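PDB 4ZK3: serpin B3 from Homo sapiens, which probably inhibits proteases, chiefly cysteine proteases, as a serpin, and is the parent of Pso p27, a psoriasis-associated form that builds large aggregates. Local coordinates for residues 104-112 with 127-137; 322-332 with 344-352. All blocks are in the same frame, centred on the assembly; numbering follows the deposited sequence.

Contact 1: 104-112 with 127-137; sequences ANKLFGEKT and YQTSVESVDFA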
loop_
_atom_site.group_PDB
_atom_site.type_symbol
_atom_site.label_atom_id
_atom_site.label_comp_id
_atom_site.label_asym_id
_atom_site.label_seq_id
_atom_site.Cartn_x
_atom_site.Cartn_y
_atom_site.Cartn_z
ATOM N N ALA A 104 -12.084 -2.202 1.645
ATOM C CA ALA A 104 -13.303 -2.151 0.859
ATOM C C ALA A 104 -13.006 -1.654 -0.555
ATOM O O ALA A 104 -12.089 -0.823 -0.770
ATOM C CB ALA A 104 -14.258 -1.185 1.523
ATOM N N ASN A 105 -13.847 -2.102 -1.473
ATOM C CA ASN A 105 -13.828 -1.753 -2.849
ATOM C C ASN A 105 -15.154 -1.180 -3.217
ATOM O O ASN A 105 -16.180 -1.658 -2.769
ATOM C CB ASN A 105 -13.560 -3.036 -3.662
ATOM C CG ASN A 105 -12.173 -3.531 -3.478
ATOM O OD1 ASN A 105 -11.903 -4.708 -3.098
ATOM N ND2 ASN A 105 -11.265 -2.657 -3.711
ATOM N N LYS A 106 -15.170 -0.158 -4.049
ATOM C CA LYS A 106 -16.412 0.438 -4.477
ATOM C C LYS A 106 -16.364 1.018 -5.888
ATOM O O LYS A 106 -15.390 1.591 -6.292
ATOM C CB LYS A 106 -16.852 1.550 -3.485
ATOM C CG LYS A 106 -18.309 2.014 -3.692
ATOM C CD LYS A 106 -18.768 2.902 -2.554
ATOM C CE LYS A 106 -20.194 3.381 -2.724
ATOM N NZ LYS A 106 -20.755 4.056 -1.496
ATOM N N LEU A 107 -17.471 0.862 -6.615
ATOM C CA LEU A 107 -17.700 1.471 -7.895
ATOM C C LEU A 107 -18.673 2.650 -7.781
ATOM O O LEU A 107 -19.807 2.509 -7.366
ATOM C CB LEU A 107 -18.191 0.427 -8.904
ATOM C CG LEU A 107 -18.710 0.979 -10.233
ATOM C CD1 LEU A 107 -17.679 1.779 -10.983
ATOM C CD2 LEU A 107 -19.241 -0.085 -11.151
ATOM N N PHE A 108 -18.226 3.813 -8.202
ATOM C CA PHE A 108 -19.075 4.979 -8.310
ATOM C C PHE A 108 -19.261 5.187 -9.834
ATOM O O PHE A 108 -18.314 5.468 -10.564
ATOM C CB PHE A 108 -18.452 6.226 -7.699
ATOM C CG PHE A 108 -18.299 6.195 -6.193
ATOM C CD1 PHE A 108 -17.122 5.672 -5.600
ATOM C CD2 PHE A 108 -19.267 6.699 -5.365
ATOM C CE1 PHE A 108 -16.960 5.630 -4.214
ATOM C CE2 PHE A 108 -19.090 6.686 -3.972
ATOM C CZ PHE A 108 -17.939 6.160 -3.416
ATOM N N GLY A 109 -20.486 5.019 -10.317
ATOM C CA GLY A 109 -20.733 5.249 -11.723
ATOM C C GLY A 109 -21.712 6.347 -11.988
ATOM O O GLY A 109 -22.583 6.611 -11.180
ATOM N N GLU A 110 -21.595 6.941 -13.168
ATOM C CA GLU A 110 -22.583 7.893 -13.616
ATOM C C GLU A 110 -23.987 7.285 -13.558
ATOM O O GLU A 110 -24.228 6.139 -13.968
ATOM C CB GLU A 110 -22.208 8.449 -14.976
ATOM C CG GLU A 110 -23.377 9.105 -15.706
ATOM C CD GLU A 110 -23.975 10.308 -15.009
ATOM O OE1 GLU A 110 -23.259 11.029 -14.275
ATOM O OE2 GLU A 110 -25.174 10.518 -15.199
ATOM N N LYS A 111 -24.891 8.070 -12.975
ATOM C CA LYS A 111 -26.253 7.689 -12.648
ATOM C C LYS A 111 -27.036 7.158 -13.868
ATOM O O LYS A 111 -27.785 6.165 -13.802
ATOM C CB LYS A 111 -26.948 8.957 -12.118
ATOM C CG LYS A 111 -28.018 8.753 -11.067
ATOM C CD LYS A 111 -28.521 10.112 -10.552
ATOM C CE LYS A 111 -28.627 11.130 -11.691
ATOM N NZ LYS A 111 -29.671 12.176 -11.491
ATOM N N THR A 112 -26.806 7.798 -14.985
ATOM C CA THR A 112 -27.473 7.406 -16.204
ATOM C C THR A 112 -26.731 6.379 -17.035
ATOM O O THR A 112 -27.189 6.021 -18.114
ATOM C CB THR A 112 -27.742 8.644 -17.074
ATOM O OG1 THR A 112 -26.508 9.286 -17.437
ATOM C CG2 THR A 112 -28.630 9.621 -16.318
ATOM N N TYR A 127 -14.193 -9.031 -5.694
ATOM C CA TYR A 127 -13.623 -7.860 -5.007
ATOM C C TYR A 127 -14.575 -7.301 -3.980
ATOM O O TYR A 127 -14.281 -6.306 -3.351
ATOM C CB TYR A 127 -13.277 -6.774 -6.040
ATOM C CG TYR A 127 -12.108 -7.181 -6.841
ATOM C CD1 TYR A 127 -10.813 -6.976 -6.372
ATOM C CD2 TYR A 127 -12.277 -7.897 -8.009
ATOM C CE1 TYR A 127 -9.726 -7.411 -7.101
ATOM C CE2 TYR A 127 -11.183 -8.361 -8.724
ATOM C CZ TYR A 127 -9.935 -8.107 -8.287
ATOM O OH TYR A 127 -8.863 -8.585 -9.004
ATOM N N GLN A 128 -15.732 -7.953 -3.787
ATOM C CA GLN A 128 -16.700 -7.524 -2.761
ATOM C C GLN A 128 -17.107 -6.077 -3.019
ATOM O O GLN A 128 -17.438 -5.333 -2.114
ATOM C CB GLN A 128 -16.128 -7.686 -1.350
ATOM C CG GLN A 128 -15.451 -9.020 -1.054
ATOM C CD GLN A 128 -14.823 -9.114 0.398
ATOM O OE1 GLN A 128 -14.329 -8.130 0.999
ATOM N NE2 GLN A 128 -14.832 -10.329 0.938
ATOM N N THR A 129 -17.102 -5.668 -4.277
ATOM C CA THR A 129 -17.325 -4.296 -4.628
ATOM C C THR A 129 -18.831 -3.919 -4.470
ATOM O O THR A 129 -19.698 -4.610 -5.008
ATOM C CB THR A 129 -16.853 -4.073 -6.071
ATOM O OG1 THR A 129 -15.470 -4.488 -6.171
ATOM C CG2 THR A 129 -16.979 -2.595 -6.438
ATOM N N SER A 130 -19.124 -2.800 -3.805
ATOM C CA SER A 130 -20.478 -2.252 -3.808
ATOM C C SER A 130 -20.501 -1.158 -4.863
ATOM O O SER A 130 -19.456 -0.723 -5.334
ATOM C CB SER A 130 -20.862 -1.694 -2.416
ATOM O OG SER A 130 -19.909 -0.710 -2.027
ATOM N N VAL A 131 -21.700 -0.773 -5.270
ATOM C CA VAL A 131 -21.901 0.149 -6.378
ATOM C C VAL A 131 -22.770 1.316 -5.916
ATOM O O VAL A 131 -23.859 1.118 -5.342
ATOM C CB VAL A 131 -22.614 -0.542 -7.530
ATOM C CG1 VAL A 131 -22.870 0.444 -8.643
ATOM C CG2 VAL A 131 -21.775 -1.751 -8.019
ATOM N N GLU A 132 -22.313 2.513 -6.187
ATOM C CA GLU A 132 -23.160 3.665 -5.930
ATOM C C GLU A 132 -23.202 4.498 -7.189
ATOM O O GLU A 132 -22.167 4.697 -7.841
ATOM C CB GLU A 132 -22.649 4.487 -4.736
ATOM C CG GLU A 132 -23.485 5.734 -4.546
ATOM C CD GLU A 132 -23.472 6.293 -3.141
ATOM O OE1 GLU A 132 -22.564 5.886 -2.368
ATOM O OE2 GLU A 132 -24.362 7.149 -2.832
ATOM N N SER A 133 -24.407 4.953 -7.543
ATOM C CA SER A 133 -24.616 5.879 -8.665
ATOM C C SER A 133 -24.621 7.330 -8.256
ATOM O O SER A 133 -25.317 7.711 -7.311
ATOM C CB SER A 133 -25.943 5.536 -9.377
ATOM O OG SER A 133 -25.931 4.236 -9.936
ATOM N N VAL A 134 -23.831 8.143 -8.934
ATOM C CA VAL A 134 -23.685 9.576 -8.643
ATOM C C VAL A 134 -23.839 10.383 -9.914
ATOM O O VAL A 134 -23.819 9.836 -11.043
ATOM C CB VAL A 134 -22.336 9.862 -7.931
ATOM C CG1 VAL A 134 -22.252 8.954 -6.706
ATOM C CG2 VAL A 134 -21.142 9.599 -8.851
ATOM N N ASP A 135 -24.077 11.684 -9.735
ATOM C CA ASP A 135 -24.366 12.603 -10.825
ATOM C C ASP A 135 -23.125 13.310 -11.292
ATOM O O ASP A 135 -22.888 14.477 -10.950
ATOM C CB ASP A 135 -25.428 13.629 -10.363
ATOM C CG ASP A 135 -26.107 14.400 -11.539
ATOM O OD1 ASP A 135 -25.593 14.491 -12.683
ATOM O OD2 ASP A 135 -27.192 14.947 -11.267
ATOM N N PHE A 136 -22.308 12.618 -12.078
ATOM C CA PHE A 136 -21.064 13.178 -12.576
ATOM C C PHE A 136 -21.466 14.200 -13.662
ATOM O O PHE A 136 -20.786 15.194 -13.836
ATOM C CB PHE A 136 -20.092 12.142 -13.236
ATOM C CG PHE A 136 -19.355 11.186 -12.265
ATOM C CD1 PHE A 136 -18.551 11.665 -11.244
ATOM C CD2 PHE A 136 -19.430 9.800 -12.447
ATOM C CE1 PHE A 136 -17.867 10.801 -10.387
ATOM C CE2 PHE A 136 -18.772 8.940 -11.594
ATOM C CZ PHE A 136 -17.990 9.445 -10.559
ATOM N N ALA A 137 -22.536 13.905 -14.414
ATOM C CA ALA A 137 -22.870 14.710 -15.593
ATOM C C ALA A 137 -23.150 16.127 -15.185
ATOM O O ALA A 137 -22.555 17.040 -15.716
ATOM C CB ALA A 137 -24.075 14.143 -16.343
HETATM O O HOH W 1 -15.685 -4.199 -0.401
HETATM O O HOH W 2 -17.790 -1.384 -0.584
HETATM O O HOH W 3 -26.858 12.333 -14.259
HETATM O O HOH W 4 -27.912 4.349 -11.652
#
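K106 carries its CG anti to the backbone N (chi1 -167°) and stays extended to NZ, and E132 leaves its own strand in the same way (chi1 176°), which brings both chains up on one face of the sheet to form a salt bridge, K106 NZ to E132 OE1 at 2.7 Å, with the amine lying nearly along the C-O axis; W150 gives the ammonium a cation-pi partner. Long, flexible residues suit this partly exposed face.

The parallel strands 104-110 and 130-134 alternate their backbone bonds. L107 N reaches S130 O at 2.8 Å and E132 N reaches L107 O at 2.8 Å, both almost straight; G109 then repeats the pattern with E132 and V134. T129 lays its CG2 methyl against L107 N. V134 splits its branches: CG1 meets the edge of the F108 ring at CD2, while CG2 sits over the centre of the F136 ring. Strand 99-110, helix 117-127 and strand 130-134 form the parallel edge of the serpin central sheet (sheet A), and helix 140-153 packs over the face that carries F108, its I147 touching both phenylalanines.

E110 suits its place because a glutamate folded at chi2 (62°) can set its carboxylate against the N-H groups of the turn after the second strand. OE1 receives A137 N at 3.0 Å from above the carboxylate plane and, weakly, F136 N; OE2 takes both OG1 and N of T112. D135 OD1, itself bonded to N138 N, lies 4.5 Å from E110 OE1, and one water donates to E110 OE2 and, weakly, to D135 OD1. The several donors would favour an ionised E110, whereas the neighbouring acid would tend to raise its pKa, an effect probably tempered by K111 NZ in its long salt bridge with D135 OD2.

Contact 2: 322-332 with 344-352; sequences GLVLSGVLHKA and AAATAVVGF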
loop_
_atom_site.group_PDB
_atom_site.type_symbol
_atom_site.label_atom_id
_atom_site.label_comp_id
_atom_site.label_asym_id
_atom_site.label_seq_id
_atom_site.Cartn_x
_atom_site.Cartn_y
_atom_site.Cartn_z
ATOM N N GLY A 322 -14.697 1.927 -25.881
ATOM C CA GLY A 322 -14.824 3.360 -25.870
ATOM C C GLY A 322 -14.400 3.977 -24.548
ATOM O O GLY A 322 -14.024 5.152 -24.505
ATOM N N LEU A 323 -14.496 3.199 -23.463
ATOM C CA LEU A 323 -14.025 3.659 -22.111
ATOM C C LEU A 323 -12.526 3.709 -22.078
ATOM O O LEU A 323 -11.880 2.771 -22.572
ATOM C CB LEU A 323 -14.502 2.723 -20.991
ATOM C CG LEU A 323 -15.817 3.134 -20.317
ATOM C CD1 LEU A 323 -16.324 2.026 -19.412
ATOM C CD2 LEU A 323 -15.646 4.423 -19.534
ATOM N N VAL A 324 -11.999 4.799 -21.527
ATOM C CA VAL A 324 -10.554 5.030 -21.331
ATOM C C VAL A 324 -10.337 5.580 -19.921
ATOM O O VAL A 324 -11.181 6.336 -19.425
ATOM C CB VAL A 324 -10.022 6.073 -22.321
ATOM C CG1 VAL A 324 -8.544 6.284 -22.128
ATOM C CG2 VAL A 324 -10.339 5.626 -23.752
ATOM N N LEU A 325 -9.239 5.201 -19.269
ATOM C CA LEU A 325 -8.916 5.771 -17.954
ATOM C C LEU A 325 -8.151 7.075 -18.088
ATOM O O LEU A 325 -7.093 7.160 -18.792
ATOM C CB LEU A 325 -8.098 4.832 -17.094
ATOM C CG LEU A 325 -8.679 3.451 -16.835
ATOM C CD1 LEU A 325 -7.760 2.690 -15.891
ATOM C CD2 LEU A 325 -10.095 3.542 -16.322
ATOM N N SER A 326 -8.680 8.072 -17.384
ATOM C CA SER A 326 -8.108 9.396 -17.298
ATOM C C SER A 326 -7.134 9.529 -16.148
ATOM O O SER A 326 -6.258 10.345 -16.233
ATOM C CB SER A 326 -9.203 10.464 -17.175
ATOM O OG SER A 326 -10.088 10.278 -16.044
ATOM N N GLY A 327 -7.258 8.748 -15.064
ATOM C CA GLY A 327 -6.266 8.858 -13.987
ATOM C C GLY A 327 -6.263 7.708 -12.974
ATOM O O GLY A 327 -7.160 6.881 -12.928
ATOM N N VAL A 328 -5.203 7.638 -12.199
ATOM C CA VAL A 328 -5.037 6.656 -11.124
ATOM C C VAL A 328 -4.275 7.385 -10.038
ATOM O O VAL A 328 -3.161 7.876 -10.288
ATOM C CB VAL A 328 -4.257 5.396 -11.525
ATOM C CG1 VAL A 328 -4.204 4.371 -10.366
ATOM C CG2 VAL A 328 -4.917 4.747 -12.721
ATOM N N LEU A 329 -4.923 7.515 -8.884
ATOM C CA LEU A 329 -4.425 8.263 -7.746
ATOM C C LEU A 329 -4.327 7.372 -6.483
ATOM O O LEU A 329 -5.159 6.480 -6.269
ATOM C CB LEU A 329 -5.353 9.407 -7.437
ATOM C CG LEU A 329 -5.591 10.414 -8.552
ATOM C CD1 LEU A 329 -6.406 11.489 -7.928
ATOM C CD2 LEU A 329 -4.293 10.992 -9.064
ATOM N N HIS A 330 -3.316 7.636 -5.679
ATOM C CA HIS A 330 -3.069 6.913 -4.421
ATOM C C HIS A 330 -2.626 7.879 -3.367
ATOM O O HIS A 330 -1.794 8.774 -3.634
ATOM C CB HIS A 330 -1.990 5.870 -4.632
ATOM C CG HIS A 330 -1.789 4.931 -3.482
ATOM N ND1 HIS A 330 -2.688 3.927 -3.157
ATOM C CD2 HIS A 330 -0.770 4.810 -2.605
ATOM C CE1 HIS A 330 -2.234 3.244 -2.112
ATOM N NE2 HIS A 330 -1.098 3.782 -1.741
ATOM N N LYS A 331 -3.114 7.653 -2.157
ATOM C CA LYS A 331 -2.730 8.417 -1.007
ATOM C C LYS A 331 -2.650 7.510 0.239
ATOM O O LYS A 331 -3.471 6.640 0.466
ATOM C CB LYS A 331 -3.755 9.551 -0.830
ATOM C CG LYS A 331 -3.253 10.666 0.046
ATOM C CD LYS A 331 -4.204 11.852 0.066
ATOM C CE LYS A 331 -3.701 12.897 1.044
ATOM N NZ LYS A 331 -4.532 14.128 0.918
ATOM N N ALA A 332 -1.688 7.764 1.097
ATOM C CA ALA A 332 -1.392 6.847 2.196
ATOM C C ALA A 332 -0.884 7.603 3.415
ATOM O O ALA A 332 -0.271 8.676 3.288
ATOM C CB ALA A 332 -0.386 5.767 1.765
ATOM N N ALA A 344 -3.338 3.702 6.781
ATOM C CA ALA A 344 -4.451 3.803 5.843
ATOM C C ALA A 344 -4.024 4.153 4.494
ATOM O O ALA A 344 -3.034 4.834 4.315
ATOM C CB ALA A 344 -5.467 4.845 6.318
ATOM N N ALA A 345 -4.788 3.733 3.482
ATOM C CA ALA A 345 -4.475 4.154 2.096
ATOM C C ALA A 345 -5.680 4.007 1.256
ATOM O O ALA A 345 -6.666 3.318 1.643
ATOM C CB ALA A 345 -3.311 3.369 1.520
ATOM N N ALA A 346 -5.643 4.659 0.108
ATOM C CA ALA A 346 -6.701 4.451 -0.809
ATOM C C ALA A 346 -6.219 4.711 -2.216
ATOM O O ALA A 346 -5.279 5.491 -2.420
ATOM C CB ALA A 346 -7.921 5.315 -0.459
ATOM N N THR A 347 -6.872 4.061 -3.179
ATOM C CA THR A 347 -6.586 4.202 -4.587
ATOM C C THR A 347 -7.862 4.473 -5.354
ATOM O O THR A 347 -8.867 3.801 -5.157
ATOM C CB THR A 347 -5.940 2.891 -5.111
ATOM O OG1 THR A 347 -4.826 2.506 -4.274
ATOM C CG2 THR A 347 -5.536 3.025 -6.541
ATOM N N ALA A 348 -7.805 5.468 -6.242
ATOM C CA ALA A 348 -8.915 5.815 -7.123
ATOM C C ALA A 348 -8.498 5.650 -8.578
ATOM O O ALA A 348 -7.443 6.112 -8.974
ATOM C CB ALA A 348 -9.355 7.273 -6.870
ATOM N N VAL A 349 -9.343 5.016 -9.366
ATOM C CA VAL A 349 -9.164 4.896 -10.795
ATOM C C VAL A 349 -10.374 5.581 -11.450
ATOM O O VAL A 349 -11.547 5.225 -11.138
ATOM C CB VAL A 349 -9.167 3.408 -11.188
ATOM C CG1 VAL A 349 -9.201 3.212 -12.738
ATOM C CG2 VAL A 349 -7.976 2.680 -10.500
ATOM N N VAL A 350 -10.087 6.572 -12.307
ATOM C CA VAL A 350 -11.102 7.437 -12.946
ATOM C C VAL A 350 -11.161 7.186 -14.442
ATOM O O VAL A 350 -10.134 7.131 -15.094
ATOM C CB VAL A 350 -10.753 8.917 -12.770
ATOM C CG1 VAL A 350 -11.835 9.818 -13.365
ATOM C CG2 VAL A 350 -10.569 9.249 -11.317
ATOM N N GLY A 351 -12.357 6.971 -14.963
ATOM C CA GLY A 351 -12.553 6.657 -16.374
ATOM C C GLY A 351 -13.713 7.418 -16.999
ATOM O O GLY A 351 -14.604 7.916 -16.299
ATOM N N PHE A 352 -13.712 7.458 -18.333
ATOM C CA PHE A 352 -14.654 8.254 -19.107
ATOM C C PHE A 352 -14.828 7.655 -20.496
ATOM O O PHE A 352 -13.937 6.999 -21.001
ATOM C CB PHE A 352 -14.203 9.722 -19.195
ATOM C CG PHE A 352 -13.031 9.940 -20.085
ATOM C CD1 PHE A 352 -11.788 9.397 -19.774
ATOM C CD2 PHE A 352 -13.161 10.694 -21.262
ATOM C CE1 PHE A 352 -10.704 9.590 -20.603
ATOM C CE2 PHE A 352 -12.060 10.900 -22.095
ATOM C CZ PHE A 352 -10.836 10.343 -21.761
#
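H330 meets the strand 344-351 along almost its whole side chain. Its CB stands 4.0 Å from A346 O, and CG comes closer to the same carbonyl. With CG anti to the backbone N (chi1 -171°), the ring leans across to T347, where ND1 and OG1 share a hydrogen bond of 2.8 Å and the hydroxyl lies at the ring's edge. CE1 then rests 3.8 Å from A345 CB, and NE2, at the tip, is bonded to S30 N. T347 OG1 has its strongest partner in S33 OG, which ties the pair to the start of helix 31-42.

Farther along the same face, L325 lies obliquely against V349, its CD1 3.5 Å from V349 CG1, and V328 lies side by side with V349. G351, lacking a side chain, leaves room for L325 CD2. The antiparallel pairing slips by one residue here: S326 and G327 both face V350 in a classic beta bulge, S326 N bonding V350 O at 2.9 Å and G327 N only weakly. Beyond it, V324 and F352 exchange two backbone bonds.

Strand 340-351 matches the reactive loop of a serpin inserted into the central sheet, between strands 325-336 and 174-185. The alanines A344 to A346 fit the small-residue hinge that such insertion needs. With backbone hydrogen bonds, buried apolar contacts, and the polar ends of H330 and T347 bonded to S30 and S33 and to each other, the contact is consistent with a reactive loop cleaved and inserted as a full strand.

Contact 1 and contact 2 belong to the same serpin sheet, their centres 13 Å apart and their nearest atoms about 6 Å, without touching. Strand 174-185 lies between them, pairing with 99-110 on one side and with 340-351 on the other; V175 bonds through its backbone to F108 and touches V350. Helix 31-42 supports both, with M40 against N105, Y127 and T129, and A37 and V41 against T347 and V349. Contact 1 is the parallel margin of the sheet, whereas contact 2 holds the inserted strand in its interior. F352, just past the strand, is the last modelled residue before the gap 353-359, consistent with a reactive loop opened there.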